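Local coordinates for protein SsfX3 (Streptomyces sp. SF2575, PDB 3SKV) that probably transfers a salicylyl group in a tetracycline biosynthetic pathway, using a GDSL/SGNH-type catalytic domain preceded by a jelly-roll domain, at residues Gly127-Thr132 and Pro204-Leu209; Gly192-His197 and Val252-Phe257. The protein carries 1 engineered substitution. All coordinates share one frame; numbering follows the deposited sequence.

Contact 1 (Gly127-Thr132 and Pro204-Leu209)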
ATOM      1  N   GLY A 127      -7.243 -12.409 -11.977  1.00 28.71           N
ATOM      2  CA  GLY A 127      -6.088 -12.556 -11.089  1.00 28.80           C
ATOM      3  C   GLY A 127      -4.748 -12.825 -11.745  1.00 33.94           C
ATOM      4  O   GLY A 127      -3.754 -13.050 -11.050  1.00 33.06           O
ATOM      5  N   GLU A 128      -4.697 -12.818 -13.077  1.00 32.49           N
ATOM      6  CA  GLU A 128      -3.455 -13.075 -13.784  1.00 33.41           C
ATOM      7  C   GLU A 128      -3.033 -11.850 -14.532  1.00 37.44           C
ATOM      8  O   GLU A 128      -3.881 -11.201 -15.139  1.00 36.11           O
ATOM      9  CB  GLU A 128      -3.609 -14.279 -14.711  1.00 35.90           C
ATOM     10  CG  GLU A 128      -3.509 -15.598 -13.966  1.00 54.42           C
ATOM     11  CD  GLU A 128      -3.567 -16.821 -14.861  1.00104.00           C
ATOM     12  OE1 GLU A 128      -2.569 -17.086 -15.571  1.00108.11           O
ATOM     13  OE2 GLU A 128      -4.610 -17.516 -14.852  1.00109.43           O
ATOM     14  N   LEU A 129      -1.728 -11.512 -14.477  1.00 36.00           N
ATOM     15  CA  LEU A 129      -1.186 -10.333 -15.164  1.00 35.29           C
ATOM     16  C   LEU A 129      -1.291 -10.490 -16.678  1.00 39.05           C
ATOM     17  O   LEU A 129      -0.748 -11.436 -17.231  1.00 40.66           O
ATOM     18  CB  LEU A 129       0.254 -10.019 -14.705  1.00 35.49           C
ATOM     19  CG  LEU A 129       0.960  -8.814 -15.349  1.00 39.22           C
ATOM     20  CD1 LEU A 129       0.223  -7.505 -15.080  1.00 36.68           C
ATOM     21  CD2 LEU A 129       2.377  -8.689 -14.832  1.00 45.27           C
ATOM     22  N   ALA A 130      -2.027  -9.583 -17.326  1.00 34.97           N
ATOM     23  CA  ALA A 130      -2.276  -9.592 -18.776  1.00 34.11           C
ATOM     24  C   ALA A 130      -1.441  -8.561 -19.496  1.00 39.73           C
ATOM     25  O   ALA A 130      -1.010  -8.809 -20.620  1.00 42.09           O
ATOM     26  CB  ALA A 130      -3.753  -9.348 -19.062  1.00 33.42           C
ATOM     27  N   ARG A 131      -1.237  -7.387 -18.877  1.00 35.78           N
ATOM     28  CA  ARG A 131      -0.472  -6.293 -19.493  1.00 35.60           C
ATOM     29  C   ARG A 131       0.111  -5.352 -18.478  1.00 39.31           C
ATOM     30  O   ARG A 131      -0.593  -4.887 -17.578  1.00 39.37           O
ATOM     31  CB  ARG A 131      -1.376  -5.476 -20.464  1.00 33.68           C
ATOM     32  CG  ARG A 131      -0.651  -4.591 -21.505  1.00 35.66           C
ATOM     33  CD  ARG A 131      -0.182  -5.372 -22.720  1.00 38.16           C
ATOM     34  NE  ARG A 131      -1.117  -6.459 -23.037  1.00 47.85           N
ATOM     35  CZ  ARG A 131      -2.101  -6.362 -23.925  1.00 56.76           C
ATOM     36  NH1 ARG A 131      -2.252  -5.253 -24.642  1.00 37.98           N
ATOM     37  NH2 ARG A 131      -2.922  -7.382 -24.126  1.00 43.35           N
ATOM     38  N   THR A 132       1.390  -5.025 -18.658  1.00 36.77           N
ATOM     39  CA  THR A 132       2.066  -3.983 -17.897  1.00 35.71           C
ATOM     40  C   THR A 132       2.128  -2.848 -18.917  1.00 39.86           C
ATOM     41  O   THR A 132       2.577  -3.068 -20.031  1.00 40.23           O
ATOM     42  CB  THR A 132       3.402  -4.460 -17.313  1.00 40.22           C
ATOM     43  OG1 THR A 132       3.171  -5.596 -16.480  1.00 39.35           O
ATOM     44  CG2 THR A 132       4.065  -3.404 -16.447  1.00 40.60           C
ATOM     45  N   PRO A 204       3.210  -2.593 -10.389  1.00 23.07           N
ATOM     46  CA  PRO A 204       2.328  -2.399  -9.193  1.00 21.75           C
ATOM     47  C   PRO A 204       1.675  -3.619  -8.545  1.00 23.91           C
ATOM     48  O   PRO A 204       1.427  -3.597  -7.336  1.00 21.00           O
ATOM     49  CB  PRO A 204       1.282  -1.378  -9.662  1.00 23.20           C
ATOM     50  CG  PRO A 204       1.909  -0.698 -10.827  1.00 28.06           C
ATOM     51  CD  PRO A 204       2.827  -1.671 -11.485  1.00 23.65           C
ATOM     52  N   SER A 205       1.344  -4.659  -9.342  1.00 21.63           N
ATOM     53  CA  SER A 205       0.708  -5.864  -8.806  1.00 20.54           C
ATOM     54  C   SER A 205       1.781  -6.813  -8.258  1.00 24.87           C
ATOM     55  O   SER A 205       1.455  -7.877  -7.723  1.00 22.72           O
ATOM     56  CB  SER A 205      -0.159  -6.549  -9.862  1.00 22.20           C
ATOM     57  OG  SER A 205       0.639  -7.066 -10.914  1.00 28.96           O
ATOM     58  N   ARG A 206       3.059  -6.387  -8.326  1.00 22.68           N
ATOM     59  CA  ARG A 206       4.152  -7.231  -7.875  1.00 22.60           C
ATOM     60  C   ARG A 206       4.970  -6.678  -6.714  1.00 27.57           C
ATOM     61  O   ARG A 206       6.115  -7.099  -6.517  1.00 27.63           O
ATOM     62  CB  ARG A 206       4.971  -7.748  -9.064  1.00 23.10           C
ATOM     63  CG  ARG A 206       4.224  -8.836  -9.869  1.00 31.75           C
ATOM     64  CD  ARG A 206       4.996  -9.339 -11.067  1.00 28.94           C
ATOM     65  NE  ARG A 206       4.937  -8.338 -12.138  1.00 57.38           N
ATOM     66  CZ  ARG A 206       5.678  -8.361 -13.246  1.00 71.68           C
ATOM     67  NH1 ARG A 206       6.550  -9.345 -13.450  1.00 62.17           N
ATOM     68  NH2 ARG A 206       5.560  -7.397 -14.151  1.00 46.82           N
ATOM     69  N   THR A 207       4.359  -5.779  -5.894  1.00 23.37           N
ATOM     70  CA  THR A 207       4.989  -5.301  -4.657  1.00 22.49           C
ATOM     71  C   THR A 207       4.789  -6.444  -3.654  1.00 27.15           C
ATOM     72  O   THR A 207       3.927  -7.306  -3.880  1.00 26.70           O
ATOM     73  CB  THR A 207       4.370  -3.984  -4.127  1.00 20.42           C
ATOM     74  OG1 THR A 207       3.004  -4.200  -3.792  1.00 25.07           O
ATOM     75  CG2 THR A 207       4.481  -2.826  -5.112  1.00 20.97           C
ATOM     76  N   TRP A 208       5.540  -6.457  -2.542  1.00 23.45           N
ATOM     77  CA  TRP A 208       5.365  -7.522  -1.564  1.00 22.01           C
ATOM     78  C   TRP A 208       3.916  -7.533  -1.064  1.00 28.29           C
ATOM     79  O   TRP A 208       3.325  -8.608  -0.968  1.00 28.22           O
ATOM     80  CB  TRP A 208       6.396  -7.427  -0.442  1.00 19.64           C
ATOM     81  CG  TRP A 208       6.193  -6.302   0.527  1.00 19.93           C
ATOM     82  CD1 TRP A 208       6.753  -5.063   0.480  1.00 22.78           C
ATOM     83  CD2 TRP A 208       5.356  -6.324   1.693  1.00 19.31           C
ATOM     84  NE1 TRP A 208       6.328  -4.314   1.553  1.00 21.74           N
ATOM     85  CE2 TRP A 208       5.476  -5.068   2.318  1.00 22.98           C
ATOM     86  CE3 TRP A 208       4.521  -7.296   2.272  1.00 20.70           C
ATOM     87  CZ2 TRP A 208       4.815  -4.763   3.510  1.00 22.62           C
ATOM     88  CZ3 TRP A 208       3.828  -6.982   3.421  1.00 22.62           C
ATOM     89  CH2 TRP A 208       3.997  -5.741   4.047  1.00 23.39           C
ATOM     90  N   LEU A 209       3.336  -6.333  -0.816  1.00 26.80           N
ATOM     91  CA  LEU A 209       1.956  -6.133  -0.364  1.00 28.38           C
ATOM     92  C   LEU A 209       0.950  -6.716  -1.337  1.00 31.99           C
ATOM     93  O   LEU A 209       0.062  -7.461  -0.925  1.00 32.86           O
ATOM     94  CB  LEU A 209       1.677  -4.631  -0.202  1.00 29.78           C
ATOM     95  CG  LEU A 209       2.001  -4.018   1.148  1.00 36.76           C
ATOM     96  CD1 LEU A 209       1.831  -2.558   1.114  1.00 36.97           C
ATOM     97  CD2 LEU A 209       1.106  -4.596   2.259  1.00 45.20           C
TER

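Contact 2 (Gly192-His197 and Val252-Phe257)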
ATOM      1  N   GLY A 192       2.502   1.627   8.146  1.00 26.40           N
ATOM      2  CA  GLY A 192       3.896   1.706   8.564  1.00 28.31           C
ATOM      3  C   GLY A 192       4.961   1.588   7.493  1.00 35.59           C
ATOM      4  O   GLY A 192       4.701   1.793   6.305  1.00 33.47           O
ATOM      5  N   ASP A 193       6.191   1.293   7.953  1.00 36.84           N
ATOM      6  CA  ASP A 193       7.441   1.164   7.191  1.00 38.47           C
ATOM      7  C   ASP A 193       8.091   2.522   6.891  1.00 41.73           C
ATOM      8  O   ASP A 193       7.413   3.547   6.794  1.00 39.40           O
ATOM      9  CB  ASP A 193       7.282   0.288   5.923  1.00 40.93           C
ATOM     10  CG  ASP A 193       7.008  -1.174   6.233  1.00 55.63           C
ATOM     11  OD1 ASP A 193       7.917  -1.844   6.796  1.00 58.92           O
ATOM     12  OD2 ASP A 193       5.897  -1.663   5.886  1.00 54.74           O
ATOM     13  N   SER A 194       9.404   2.516   6.740  1.00 41.15           N
ATOM     14  CA  SER A 194      10.164   3.740   6.474  1.00 42.95           C
ATOM     15  C   SER A 194      10.496   3.941   4.997  1.00 47.23           C
ATOM     16  O   SER A 194      11.089   4.971   4.627  1.00 46.86           O
ATOM     17  CB  SER A 194      11.409   3.808   7.354  1.00 46.04           C
ATOM     18  OG  SER A 194      12.065   2.556   7.360  1.00 48.68           O
ATOM     19  N   ILE A 195      10.032   2.993   4.149  1.00 44.23           N
ATOM     20  CA  ILE A 195      10.258   3.019   2.699  1.00 44.42           C
ATOM     21  C   ILE A 195       8.997   2.934   1.862  1.00 52.23           C
ATOM     22  O   ILE A 195       8.010   2.331   2.276  1.00 51.80           O
ATOM     23  CB  ILE A 195      11.294   1.960   2.218  1.00 46.03           C
ATOM     24  CG1 ILE A 195      10.850   0.516   2.561  1.00 43.87           C
ATOM     25  CG2 ILE A 195      12.729   2.313   2.677  1.00 46.66           C
ATOM     26  CD1 ILE A 195      11.530  -0.589   1.780  1.00 44.73           C
ATOM     27  N   CYS A 196       9.080   3.468   0.635  1.00 51.71           N
ATOM     28  CA  CYS A 196       8.039   3.383  -0.371  1.00 52.03           C
ATOM     29  C   CYS A 196       8.116   1.971  -0.912  1.00 49.83           C
ATOM     30  O   CYS A 196       9.198   1.496  -1.288  1.00 48.56           O
ATOM     31  CB  CYS A 196       8.270   4.413  -1.470  1.00 55.59           C
ATOM     32  SG  CYS A 196       8.540   6.102  -0.861  1.00 61.76           S
ATOM     33  N   HIS A 197       6.975   1.291  -0.907  1.00 42.69           N
ATOM     34  CA  HIS A 197       6.886  -0.098  -1.334  1.00 40.71           C
ATOM     35  C   HIS A 197       6.893  -0.337  -2.822  1.00 43.57           C
ATOM     36  O   HIS A 197       7.097  -1.474  -3.246  1.00 44.31           O
ATOM     37  CB  HIS A 197       5.703  -0.789  -0.662  1.00 40.05           C
ATOM     38  CG  HIS A 197       5.811  -0.810   0.833  1.00 42.46           C
ATOM     39  ND1 HIS A 197       6.999  -1.158   1.471  1.00 43.97           N
ATOM     40  CD2 HIS A 197       4.873  -0.551   1.766  1.00 43.10           C
ATOM     41  CE1 HIS A 197       6.734  -1.110   2.760  1.00 43.10           C
ATOM     42  NE2 HIS A 197       5.468  -0.744   2.987  1.00 42.99           N
ATOM     43  N   VAL A 252       6.250  -0.310  12.858  1.00 26.45           N
ATOM     44  CA  VAL A 252       6.785   0.976  13.339  1.00 26.92           C
ATOM     45  C   VAL A 252       8.095   0.827  14.103  1.00 32.30           C
ATOM     46  O   VAL A 252       8.486  -0.295  14.413  1.00 34.42           O
ATOM     47  CB  VAL A 252       5.701   1.727  14.171  1.00 31.11           C
ATOM     48  CG1 VAL A 252       4.544   2.174  13.268  1.00 30.12           C
ATOM     49  CG2 VAL A 252       5.175   0.852  15.332  1.00 30.65           C
ATOM     50  N   GLY A 253       8.744   1.952  14.415  1.00 27.27           N
ATOM     51  CA  GLY A 253       9.998   1.999  15.147  1.00 26.85           C
ATOM     52  C   GLY A 253      11.049   2.882  14.502  1.00 32.62           C
ATOM     53  O   GLY A 253      11.286   3.997  14.967  1.00 33.28           O
ATOM     54  N   THR A 254      11.666   2.402  13.419  1.00 30.92           N
ATOM     55  CA  THR A 254      12.752   3.049  12.662  1.00 33.15           C
ATOM     56  C   THR A 254      12.487   4.451  12.161  1.00 38.99           C
ATOM     57  O   THR A 254      13.352   5.302  12.319  1.00 43.03           O
ATOM     58  CB  THR A 254      13.363   2.097  11.622  1.00 40.60           C
ATOM     59  OG1 THR A 254      13.883   0.983  12.346  1.00 42.68           O
ATOM     60  CG2 THR A 254      14.505   2.743  10.802  1.00 33.49           C
ATOM     61  N   SER A 255      11.319   4.704  11.605  1.00 33.66           N
ATOM     62  CA  SER A 255      10.899   6.036  11.141  1.00 34.32           C
ATOM     63  C   SER A 255      11.062   7.090  12.265  1.00 40.89           C
ATOM     64  O   SER A 255      11.497   8.212  11.989  1.00 41.67           O
ATOM     65  CB  SER A 255       9.446   5.992  10.664  1.00 35.93           C
ATOM     66  OG  SER A 255       9.238   4.890   9.793  1.00 41.25           O
ATOM     67  N   ASN A 256      10.743   6.717  13.531  1.00 37.44           N
ATOM     68  CA  ASN A 256      10.916   7.611  14.679  1.00 38.02           C
ATOM     69  C   ASN A 256      12.395   7.746  15.008  1.00 43.78           C
ATOM     70  O   ASN A 256      12.849   8.846  15.317  1.00 45.17           O
ATOM     71  CB  ASN A 256      10.114   7.125  15.901  1.00 34.10           C
ATOM     72  CG  ASN A 256       8.655   7.463  15.835  1.00 51.68           C
ATOM     73  OD1 ASN A 256       7.804   6.609  15.602  1.00 46.96           O
ATOM     74  ND2 ASN A 256       8.329   8.719  16.057  1.00 52.85           N
ATOM     75  N   PHE A 257      13.153   6.626  14.919  1.00 40.91           N
ATOM     76  CA  PHE A 257      14.600   6.583  15.157  1.00 42.49           C
ATOM     77  C   PHE A 257      15.326   7.525  14.176  1.00 49.50           C
ATOM     78  O   PHE A 257      16.251   8.223  14.579  1.00 50.09           O
ATOM     79  CB  PHE A 257      15.156   5.124  15.061  1.00 43.52           C
ATOM     80  CG  PHE A 257      16.666   5.031  14.931  1.00 45.26           C
ATOM     81  CD1 PHE A 257      17.488   5.163  16.049  1.00 48.82           C
ATOM     82  CD2 PHE A 257      17.269   4.909  13.681  1.00 46.04           C
ATOM     83  CE1 PHE A 257      18.885   5.150  15.920  1.00 50.16           C
ATOM     84  CE2 PHE A 257      18.666   4.887  13.556  1.00 49.74           C
ATOM     85  CZ  PHE A 257      19.464   5.003  14.675  1.00 48.67           C
TER

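Contact 1 (Gly127-Thr132 and Pro204-Leu209)
L129 drops one methyl onto the guanidinium of R206, a van der Waals touch on the flat face of a cation that makes up the larger part of the contact. L129 CD2 sits 3.3 Å above one face of the R206 guanidinium, offset toward its rim, and its nearest atom there, R206 NH2, is 3.5 Å away; NE and CZ lie only slightly farther off. The two side chains cross at about a right angle. L129 swings its CG opposite the backbone N (chi1 179°), and R206 bends at chi3 (-76°), which brings its flat end beneath the L129 methyl. The other methyl, L129 CD1, brushes S205 OG at 4.2 Å.

In the fold this is where the jelly-roll domain meets the GDSL/SGNH domain. Strand 128-134 pairs with strand 120-125 and carries a classic beta bulge, A130 and R131 both facing V123. Its partner, P204-L209, runs from the loop into the first turn of helix 208-216, with T207 at the N-cap and its OG1 bonded to A210 N.

The polar groups meet less directly. T132 OG1 stands 3.8 Å from R206 NH2, approaching the guanidinium obliquely, and the two are tied to other partners: R206 NE bonds to S203 OG, while T132 OG1 bonds to D122. That same carboxylate also holds S205 OG, one oxygen for each hydroxyl, so D122 bridges the two segments. R214 does likewise at the backbone, its NH2 bonded to G127 O and its NH1 to S205 O.

Contact 2 (Gly192-His197 and Val252-Phe257)
This is a buried van der Waals contact in the GDSL/SGNH domain, between the loop after strand 187-192 and the short helix that follows strand 247-252, at the ends of neighbouring parallel strands, and it involves the family's signature. G192-D193-S194 is the GDS sequence that follows strand 187-192; in relatives its serine is the nucleophile, so S194 probably plays that part here. Facing it is the start of helix 254-257, reached through G253 at the N-cap.

The closest approach is side chain against side chain: S255 OG comes to 3.4 Å from S194 CB and also lies against S194 CA. With its OG opposite the carbonyl carbon (chi1 -48°), S255 reaches across to the carbon atoms of S194. S194 OG itself lies beside the methyl CG2 of T254, at 4.2 Å. D193, just past the end of strand 187-192, is tied to strand 247-252 by a salt bridge from OD1 to R251 and a backbone bond to the same residue.

On its other oxygen D193 receives H190 NE2 and, weakly, H197. The H197 ring turns its edge to the carboxylate, with D193 CG in the ring plane and NE2 3.1 Å from OD2.

In the fold
The two contacts lie on opposite sides of the chain's centre, about 24 Å apart between centres, yet the segments P204-L209 and G192-H197 touch. The tryptophan that opens helix 208-216 meets H197, at the end of segment G192-H197, edge-to-face, W208 NE1 standing 3.2 Å from H197 ND1, while L209 CD1 packs against H197 CD2 at 3.7 Å. W208 CZ2 also lies 4.1 Å from D193 OD2, next to S194. So the same P204-L209 segment that meets the jelly-roll domain in contact 1 packs, through W208 and L209, on the loop that carries the probable nucleophile S194. Along the chain the pairings interlock: G192-H197 precedes P204-L209, and both fall between G127-T132 and V252-F257.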